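Local atomic coordinates of lumazine protein (Photobacterium kishitanii, PDB entry 3A35), a protein that binds a lumazine or flavin chromophore and acts as an antenna that shifts bacterial luciferase emission to shorter wavelength. Residues M42-C47 with N79-E84; G139-S144 with T166-T171. All blocks are in the same frame, centred on the assembly; numbering follows the deposited sequence.

Interaction 1 (M42-C47 with N79-E84). With RBF (riboflavin), chain C.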
ATOM      1  N   MET A  42      -0.223   6.584  10.040  1.00  9.49           N
ATOM      2  CA  MET A  42      -1.246   5.903   9.227  1.00 10.80           C
ATOM      3  C   MET A  42      -0.574   5.193   8.121  1.00 10.40           C
ATOM      4  O   MET A  42       0.711   5.338   7.899  1.00 10.65           O
ATOM      5  CB  MET A  42      -2.282   6.891   8.660  1.00 10.20           C
ATOM      6  CG  MET A  42      -1.587   7.953   7.719  1.00 11.97           C
ATOM      7  SD  MET A  42      -2.791   9.083   6.968  1.00 11.81           S
ATOM      8  CE  MET A  42      -3.701   7.971   5.904  1.00 11.11           C
ATOM      9  N   LEU A  43      -1.324   4.348   7.429  1.00 10.03           N
ATOM     10  CA  LEU A  43      -0.743   3.633   6.255  1.00 10.80           C
ATOM     11  C   LEU A  43      -0.951   4.355   4.941  1.00 11.17           C
ATOM     12  O   LEU A  43      -2.059   4.719   4.568  1.00 11.16           O
ATOM     13  CB  LEU A  43      -1.349   2.230   6.111  1.00 10.48           C
ATOM     14  CG  LEU A  43      -1.200   1.368   7.364  1.00 11.51           C
ATOM     15  CD1 LEU A  43      -1.670  -0.063   6.957  1.00 14.56           C
ATOM     16  CD2 LEU A  43       0.237   1.280   7.892  1.00 12.09           C
ATOM     17  N   VAL A  44       0.178   4.514   4.245  1.00 10.09           N
ATOM     18  CA  VAL A  44       0.135   5.074   2.894  1.00  9.71           C
ATOM     19  C   VAL A  44       0.752   4.000   1.985  1.00  8.97           C
ATOM     20  O   VAL A  44       1.900   3.554   2.188  1.00  8.49           O
ATOM     21  CB  VAL A  44       1.028   6.342   2.823  1.00 10.33           C
ATOM     22  CG1 VAL A  44       0.952   6.856   1.317  1.00 11.33           C
ATOM     23  CG2 VAL A  44       0.500   7.382   3.752  1.00 10.64           C
ATOM     24  N   ASN A  45      -0.079   3.476   1.068  1.00  8.76           N
ATOM     25  CA  ASN A  45       0.364   2.285   0.371  1.00  9.10           C
ATOM     26  C   ASN A  45       0.892   1.203   1.257  1.00  9.69           C
ATOM     27  O   ASN A  45       1.831   0.416   0.958  1.00  9.53           O
ATOM     28  CB  ASN A  45       1.403   2.523  -0.709  1.00  9.40           C
ATOM     29  CG  ASN A  45       0.847   3.179  -1.973  1.00  9.63           C
ATOM     30  OD1 ASN A  45      -0.332   3.087  -2.274  1.00 11.45           O
ATOM     31  ND2 ASN A  45       1.742   3.774  -2.775  1.00 10.88           N
ATOM     32  N   GLY A  46       0.180   1.001   2.401  1.00  9.05           N
ATOM     33  CA  GLY A  46       0.526  -0.092   3.336  1.00 10.18           C
ATOM     34  C   GLY A  46       1.705   0.214   4.193  1.00  9.29           C
ATOM     35  O   GLY A  46       2.031  -0.619   5.116  1.00 11.08           O
ATOM     36  N   CYS A  47       2.350   1.392   4.070  1.00  8.78           N
ATOM     37  CA  CYS A  47       3.536   1.682   4.886  1.00  8.76           C
ATOM     38  C   CYS A  47       3.154   2.665   6.008  1.00  9.54           C
ATOM     39  O   CYS A  47       2.594   3.708   5.748  1.00  9.89           O
ATOM     40  CB  CYS A  47       4.517   2.387   3.981  1.00 10.35           C
ATOM     41  SG  CYS A  47       6.138   2.744   4.756  1.00 10.37           S
ATOM     42  N   ASN A  79       0.426  10.351  -9.021  1.00 11.68           N
ATOM     43  CA  ASN A  79       0.138   8.957  -8.694  1.00 12.71           C
ATOM     44  C   ASN A  79      -0.838   8.900  -7.489  1.00 12.55           C
ATOM     45  O   ASN A  79      -0.907   9.758  -6.612  1.00 12.11           O
ATOM     46  CB  ASN A  79       1.395   8.232  -8.294  1.00 12.24           C
ATOM     47  CG  ASN A  79       2.376   8.000  -9.451  1.00 14.79           C
ATOM     48  OD1 ASN A  79       2.029   8.255 -10.712  1.00 19.51           O
ATOM     49  ND2 ASN A  79       3.500   7.524  -9.155  1.00 13.37           N
ATOM     50  N   LYS A  80      -1.581   7.798  -7.472  1.00 13.45           N
ATOM     51  CA  LYS A  80      -2.641   7.551  -6.490  1.00 12.64           C
ATOM     52  C   LYS A  80      -2.046   6.570  -5.488  1.00 12.20           C
ATOM     53  O   LYS A  80      -1.496   5.518  -5.805  1.00 12.70           O
ATOM     54  CB  LYS A  80      -3.815   6.894  -7.160  1.00 16.21           C
ATOM     55  CG  LYS A  80      -4.880   6.435  -6.299  1.00 21.92           C
ATOM     56  CD  LYS A  80      -6.064   6.298  -7.269  1.00 34.47           C
ATOM     57  CE  LYS A  80      -6.632   4.973  -7.155  1.00 37.07           C
ATOM     58  NZ  LYS A  80      -5.891   4.243  -8.297  1.00 42.28           N
ATOM     59  N   VAL A  81      -2.226   6.926  -4.194  1.00 11.16           N
ATOM     60  CA  VAL A  81      -1.723   6.114  -3.062  1.00 11.82           C
ATOM     61  C   VAL A  81      -2.913   5.645  -2.219  1.00 10.88           C
ATOM     62  O   VAL A  81      -3.890   6.360  -2.046  1.00 12.67           O
ATOM     63  CB  VAL A  81      -0.711   6.846  -2.195  1.00 11.48           C
ATOM     64  CG1 VAL A  81       0.498   7.310  -3.140  1.00 13.10           C
ATOM     65  CG2 VAL A  81      -1.352   8.016  -1.514  1.00 14.07           C
ATOM     66  N   ASN A  82      -2.828   4.452  -1.647  1.00 10.40           N
ATOM     67  CA  ASN A  82      -3.894   3.971  -0.731  1.00 10.21           C
ATOM     68  C   ASN A  82      -3.710   4.584   0.612  1.00  9.97           C
ATOM     69  O   ASN A  82      -2.582   4.631   1.120  1.00 12.12           O
ATOM     70  CB  ASN A  82      -3.764   2.464  -0.660  1.00 10.90           C
ATOM     71  CG  ASN A  82      -4.078   1.783  -1.995  1.00 10.45           C
ATOM     72  OD1 ASN A  82      -4.842   2.375  -2.806  1.00 12.25           O
ATOM     73  ND2 ASN A  82      -3.594   0.583  -2.178  1.00 10.76           N
ATOM     74  N   LEU A  83      -4.805   4.935   1.278  1.00  9.45           N
ATOM     75  CA  LEU A  83      -4.779   5.518   2.650  1.00  9.56           C
ATOM     76  C   LEU A  83      -5.576   4.676   3.633  1.00 10.19           C
ATOM     77  O   LEU A  83      -6.716   4.281   3.298  1.00 11.23           O
ATOM     78  CB  LEU A  83      -5.408   6.935   2.621  1.00 10.34           C
ATOM     79  CG  LEU A  83      -4.722   7.898   1.621  1.00 11.89           C
ATOM     80  CD1 LEU A  83      -5.500   9.217   1.542  1.00 14.61           C
ATOM     81  CD2 LEU A  83      -3.207   8.127   2.005  1.00 11.08           C
ATOM     82  N   GLU A  84      -5.042   4.475   4.833  1.00  9.64           N
ATOM     83  CA  GLU A  84      -5.834   3.812   5.903  1.00  9.28           C
ATOM     84  C   GLU A  84      -5.403   4.415   7.249  1.00 11.09           C
ATOM     85  O   GLU A  84      -4.216   4.416   7.627  1.00 12.35           O
ATOM     86  CB  GLU A  84      -5.606   2.350   5.955  1.00 11.03           C
ATOM     87  CG  GLU A  84      -6.512   1.648   7.012  1.00 13.22           C
ATOM     88  CD  GLU A  84      -6.263   0.199   7.171  1.00 16.12           C
ATOM     89  OE1 GLU A  84      -5.464  -0.474   6.517  1.00 16.33           O
ATOM     90  OE2 GLU A  84      -6.870  -0.296   8.211  1.00 18.75           O
TER
HETATM   91  N1  RBF C 191       9.242   5.573   7.883  1.00 11.17           N
HETATM   92  C2  RBF C 191       9.422   6.720   7.196  1.00 10.34           C
HETATM   93  O2  RBF C 191      10.182   6.760   6.179  1.00 11.08           O
HETATM   94  N3  RBF C 191       8.752   7.901   7.496  1.00 10.42           N
HETATM   95  C4  RBF C 191       7.825   7.956   8.565  1.00  9.68           C
HETATM   96  O4  RBF C 191       7.255   9.032   8.786  1.00 10.49           O
HETATM   97  C4A RBF C 191       7.725   6.765   9.309  1.00  9.13           C
HETATM   98  N5  RBF C 191       6.876   6.811  10.481  1.00 12.60           N
HETATM   99  C5A RBF C 191       6.759   5.626  11.206  1.00 10.46           C
HETATM  100  C6  RBF C 191       6.041   5.713  12.403  1.00 10.92           C
HETATM  101  C7  RBF C 191       5.966   4.501  13.145  1.00 11.23           C
HETATM  102  C7M RBF C 191       5.213   4.627  14.501  1.00 13.59           C
HETATM  103  C8  RBF C 191       6.512   3.321  12.739  1.00  9.66           C
HETATM  104  C8M RBF C 191       6.321   2.112  13.554  1.00 14.37           C
HETATM  105  C9  RBF C 191       7.231   3.249  11.495  1.00 11.39           C
HETATM  106  C9A RBF C 191       7.422   4.437  10.784  1.00 11.69           C
HETATM  107  N10 RBF C 191       8.226   4.439   9.593  1.00  9.34           N
HETATM  108  C10 RBF C 191       8.398   5.633   8.942  1.00  8.50           C
HETATM  109  C1' RBF C 191       8.974   3.324   9.182  1.00 10.09           C
HETATM  110  C2' RBF C 191       8.421   2.556   7.999  1.00 10.09           C
HETATM  111  O2' RBF C 191       7.041   2.153   8.293  1.00 11.04           O
HETATM  112  C3' RBF C 191       9.185   1.367   7.737  1.00 11.58           C
HETATM  113  O3' RBF C 191      10.601   1.885   7.490  1.00 12.43           O
HETATM  114  C4' RBF C 191       8.841   0.678   6.405  1.00  9.64           C
HETATM  115  O4' RBF C 191       7.562   0.018   6.537  1.00 11.66           O
HETATM  116  C5' RBF C 191       9.875  -0.384   6.010  1.00 14.60           C
HETATM  117  O5' RBF C 191       9.624  -0.937   4.717  1.00 13.26           O
HETATM  118  O   HOH W   1       1.180   4.620  -5.538  1.00 15.73           O
HETATM  119  O   HOH W   2      -2.495   2.036   2.835  1.00 11.34           O

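Interaction 2 (G139-S144 with T166-T171)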
ATOM      1  N   GLY A 139      -0.268  -8.410   2.397  1.00 12.97           N
ATOM      2  CA  GLY A 139      -0.584  -6.965   2.095  1.00 13.52           C
ATOM      3  C   GLY A 139       0.152  -6.516   0.820  1.00 11.82           C
ATOM      4  O   GLY A 139       1.354  -6.628   0.731  1.00 13.01           O
ATOM      5  N   ILE A 140      -0.639  -5.954  -0.082  1.00 11.55           N
ATOM      6  CA  ILE A 140      -0.082  -5.387  -1.350  1.00 10.57           C
ATOM      7  C   ILE A 140      -0.596  -3.924  -1.333  1.00  9.85           C
ATOM      8  O   ILE A 140      -1.807  -3.663  -1.388  1.00 10.71           O
ATOM      9  CB  ILE A 140      -0.636  -6.078  -2.615  1.00 12.14           C
ATOM     10  CG1 ILE A 140      -0.214  -7.580  -2.592  1.00 12.26           C
ATOM     11  CG2 ILE A 140      -0.124  -5.305  -3.820  1.00 12.81           C
ATOM     12  CD1 ILE A 140       1.237  -7.788  -2.604  1.00 13.83           C
ATOM     13  N   ASN A 141       0.364  -2.978  -1.244  1.00  9.51           N
ATOM     14  CA  ASN A 141      -0.027  -1.589  -1.097  1.00 10.70           C
ATOM     15  C   ASN A 141      -1.092  -1.277  -0.040  1.00  9.03           C
ATOM     16  O   ASN A 141      -1.901  -0.358  -0.206  1.00 10.21           O
ATOM     17  CB  ASN A 141      -0.446  -0.962  -2.439  1.00 10.06           C
ATOM     18  CG  ASN A 141       0.621  -0.788  -3.475  1.00 10.60           C
ATOM     19  OD1 ASN A 141       0.169  -0.438  -4.680  1.00 15.79           O
ATOM     20  ND2 ASN A 141       1.833  -0.842  -3.161  1.00  9.06           N
ATOM     21  N   GLY A 142      -1.024  -2.088   1.034  1.00  9.72           N
ATOM     22  CA  GLY A 142      -1.964  -1.815   2.108  1.00 10.36           C
ATOM     23  C   GLY A 142      -3.287  -2.535   1.979  1.00 11.24           C
ATOM     24  O   GLY A 142      -4.167  -2.372   2.860  1.00 12.01           O
ATOM     25  N   VAL A 143      -3.510  -3.306   0.903  1.00 11.86           N
ATOM     26  CA  VAL A 143      -4.734  -4.151   0.809  1.00 11.34           C
ATOM     27  C   VAL A 143      -4.340  -5.553   1.265  1.00 11.22           C
ATOM     28  O   VAL A 143      -3.446  -6.200   0.763  1.00 12.40           O
ATOM     29  CB  VAL A 143      -5.108  -4.203  -0.649  1.00  9.84           C
ATOM     30  CG1 VAL A 143      -6.346  -5.160  -0.834  1.00 14.55           C
ATOM     31  CG2 VAL A 143      -5.476  -2.799  -1.198  1.00 13.81           C
ATOM     32  N   SER A 144      -5.010  -5.919   2.366  1.00 12.81           N
ATOM     33  CA  SER A 144      -4.811  -7.288   2.911  1.00 13.12           C
ATOM     34  C   SER A 144      -5.809  -8.347   2.275  1.00 15.20           C
ATOM     35  O   SER A 144      -7.020  -8.053   2.200  1.00 18.60           O
ATOM     36  CB  SER A 144      -4.935  -7.269   4.423  1.00 17.16           C
ATOM     37  OG  SER A 144      -4.714  -8.640   4.888  1.00 19.50           O
ATOM     38  N   THR A 166     -11.855   1.167  -5.422  1.00 25.34           N
ATOM     39  CA  THR A 166     -11.676   1.851  -4.177  1.00 22.44           C
ATOM     40  C   THR A 166     -10.162   1.864  -3.718  1.00 23.62           C
ATOM     41  O   THR A 166      -9.801   2.458  -2.672  1.00 23.73           O
ATOM     42  CB  THR A 166     -12.597   1.141  -3.108  1.00 25.00           C
ATOM     43  OG1 THR A 166     -12.189  -0.182  -2.758  1.00 24.77           O
ATOM     44  CG2 THR A 166     -14.013   0.954  -3.720  1.00 26.82           C
ATOM     45  N   THR A 167      -9.285   1.269  -4.523  1.00 21.08           N
ATOM     46  CA  THR A 167      -7.810   1.339  -4.149  1.00 18.74           C
ATOM     47  C   THR A 167      -7.019   1.525  -5.418  1.00 16.94           C
ATOM     48  O   THR A 167      -7.647   1.304  -6.573  1.00 21.15           O
ATOM     49  CB  THR A 167      -7.378   0.022  -3.643  1.00 17.65           C
ATOM     50  OG1 THR A 167      -7.286  -0.970  -4.716  1.00 19.96           O
ATOM     51  CG2 THR A 167      -8.261  -0.485  -2.472  1.00 19.76           C
ATOM     52  N   ASN A 168      -5.724   1.702  -5.355  1.00 14.22           N
ATOM     53  CA  ASN A 168      -4.956   1.852  -6.570  1.00 15.39           C
ATOM     54  C   ASN A 168      -4.633   0.524  -7.258  1.00 16.73           C
ATOM     55  O   ASN A 168      -3.857   0.490  -8.213  1.00 16.61           O
ATOM     56  CB  ASN A 168      -3.674   2.633  -6.295  1.00 14.78           C
ATOM     57  CG  ASN A 168      -2.696   1.923  -5.357  1.00 12.56           C
ATOM     58  OD1 ASN A 168      -2.764   0.721  -5.086  1.00 13.35           O
ATOM     59  ND2 ASN A 168      -1.729   2.692  -4.910  1.00 12.72           N
ATOM     60  N   LEU A 169      -5.222  -0.582  -6.767  1.00 18.45           N
ATOM     61  CA  LEU A 169      -5.053  -1.881  -7.466  1.00 18.52           C
ATOM     62  C   LEU A 169      -5.445  -1.775  -8.930  1.00 16.34           C
ATOM     63  O   LEU A 169      -4.846  -2.470  -9.778  1.00 17.02           O
ATOM     64  CB  LEU A 169      -5.731  -3.104  -6.736  1.00 18.46           C
ATOM     65  CG  LEU A 169      -5.083  -3.444  -5.412  1.00 18.97           C
ATOM     66  CD1 LEU A 169      -5.906  -4.661  -4.816  1.00 21.50           C
ATOM     67  CD2 LEU A 169      -3.583  -3.827  -5.502  1.00 23.61           C
ATOM     68  N   GLY A 170      -6.391  -0.907  -9.259  1.00 19.56           N
ATOM     69  CA  GLY A 170      -6.853  -0.784 -10.609  1.00 22.86           C
ATOM     70  C   GLY A 170      -5.948   0.096 -11.473  1.00 24.84           C
ATOM     71  O   GLY A 170      -6.277   0.347 -12.647  1.00 28.08           O
ATOM     72  N   THR A 171      -4.856   0.625 -10.929  1.00 23.69           N
ATOM     73  CA  THR A 171      -3.816   1.403 -11.722  1.00 22.89           C
ATOM     74  C   THR A 171      -2.620   0.411 -12.050  1.00 22.36           C
ATOM     75  O   THR A 171      -1.742   0.742 -12.867  1.00 24.98           O
ATOM     76  CB  THR A 171      -3.226   2.594 -10.889  1.00 23.39           C
ATOM     77  OG1 THR A 171      -2.448   2.089  -9.773  1.00 28.42           O
ATOM     78  CG2 THR A 171      -4.303   3.496 -10.426  1.00 30.34           C
TER

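Interaction 1 (M42-C47 with N79-E84)
The amide of Asn45 has one face under Val81, whose CG1 lies 3.8 Å from Asn45 ND2; the two side chains cross at about a right angle. The other face is turned toward the side chain of Asn141, from the second half of the chain. At the ND2 edge, water 1 accepts from Asn45 ND2 and donates to Lys80 O. Asn45 OD1 accepts from Asn82 N at 2.9 Å. That bond is nearly straight at the hydrogen, but the donor sits above the amide plane, 42° out of it, on the side covered by Val81. A weak bond from Asn168 ND2 reaches the same oxygen from the other side of the plane. With CG anti to the carbonyl carbon (chi1 -73°), the amide lies toward strand 80-84, although the CB bond does not point that way. The carboxylate of Glu84 is bonded through OE2 to Lys3 N, while its OE1 lies 3.8 Å from Leu43 CD1.

Strands 41-44 and 80-84 run antiparallel and are neighbours in the six-stranded barrel of the first lumazine-binding repeat, the fold of the riboflavin synthase family. Leu43 and Glu84 form a hydrogen-bonded pair, with Leu43 N to Glu84 O at 2.9 Å. Val44 and Leu83 form the next, non-hydrogen-bonded pair. Asn45 N then donates to Asn82 O at 2.8 Å, in the carbonyl plane and on a lone pair.

The face holding Val44 and Leu83 is apolar. Met42 is bent at chi3 (-67°) and puts CE 3.8 Å from Leu83 CB. Val44 CG1 meets Val81 CG2, also at 3.8 Å. Beyond Val44 a type I' turn, with Asn45 and Gly46 at positive phi, leads to Cys47 of the riboflavin pocket. Its SG lies 3.6 Å from riboflavin O4'.

Interaction 2 (G139-S144 with T166-T171)
Ile140 to Val143 is a type I' turn between strands 137-140 and 143-146, closed by backbone bonds in both directions between its end residues. Facing it, residues 168-170 form a short 3-10 turn in the loop before strand 177-182. The backbones stay apart: the nearest CA atoms, those of Val143 and Thr167, are 8.0 Å from each other. Side chains therefore make the contact.

Leu169 reaches both ends of the turn with its two methyls. Its CD1 meets Val143 CG1 tip to tip at 4.0 Å. Its CD2 touches Ile140 CG2 at 4.1 Å, where the two side chains cross at about a right angle. Val143 CG2 also meets Thr167 CG2 at 3.8 Å. Tyr159 of strand 154-160 touches Ile140, Val143 and Leu169, so this apolar cluster belongs to the core of the second lumazine-binding repeat.

Thr167 OG1 accepts from Leu169 N at 2.9 Å in an ST turn and is also bonded to Leu163 O. Asn168 O accepts from both N and OG1 of Thr171. The amides of Asn141 and Asn168 approach with their planes 67° apart, and Asn168 ND2 bonds Lys80 O. The Ile140, Val143, Thr167 and Leu169 side chains thus meet by van der Waals packing, while the 3-10 turn is held by hydrogen bonds within its loop and, through Asn168, by strand 80-84.

Interaction 1 closes before interaction 2 opens along the chain, and each lies in its own lumazine-binding repeat. Their centres are only about 9 Å apart, near the centre of the chain, so both sit at the junction of the two halves. Each contains a type I' turn with an Asn-Gly pair, at 45-46 and at 141-142. Asn82 of strand 80-84 joins the two directly: its ND2 donates to Asn141 O at 2.8 Å and its OD1 accepts from Asn168 N at 2.8 Å. The pocket is also shared across the chain: riboflavin lies by Cys47 of interaction 1 and is hydrogen-bonded to Ile102 O, from the second repeat.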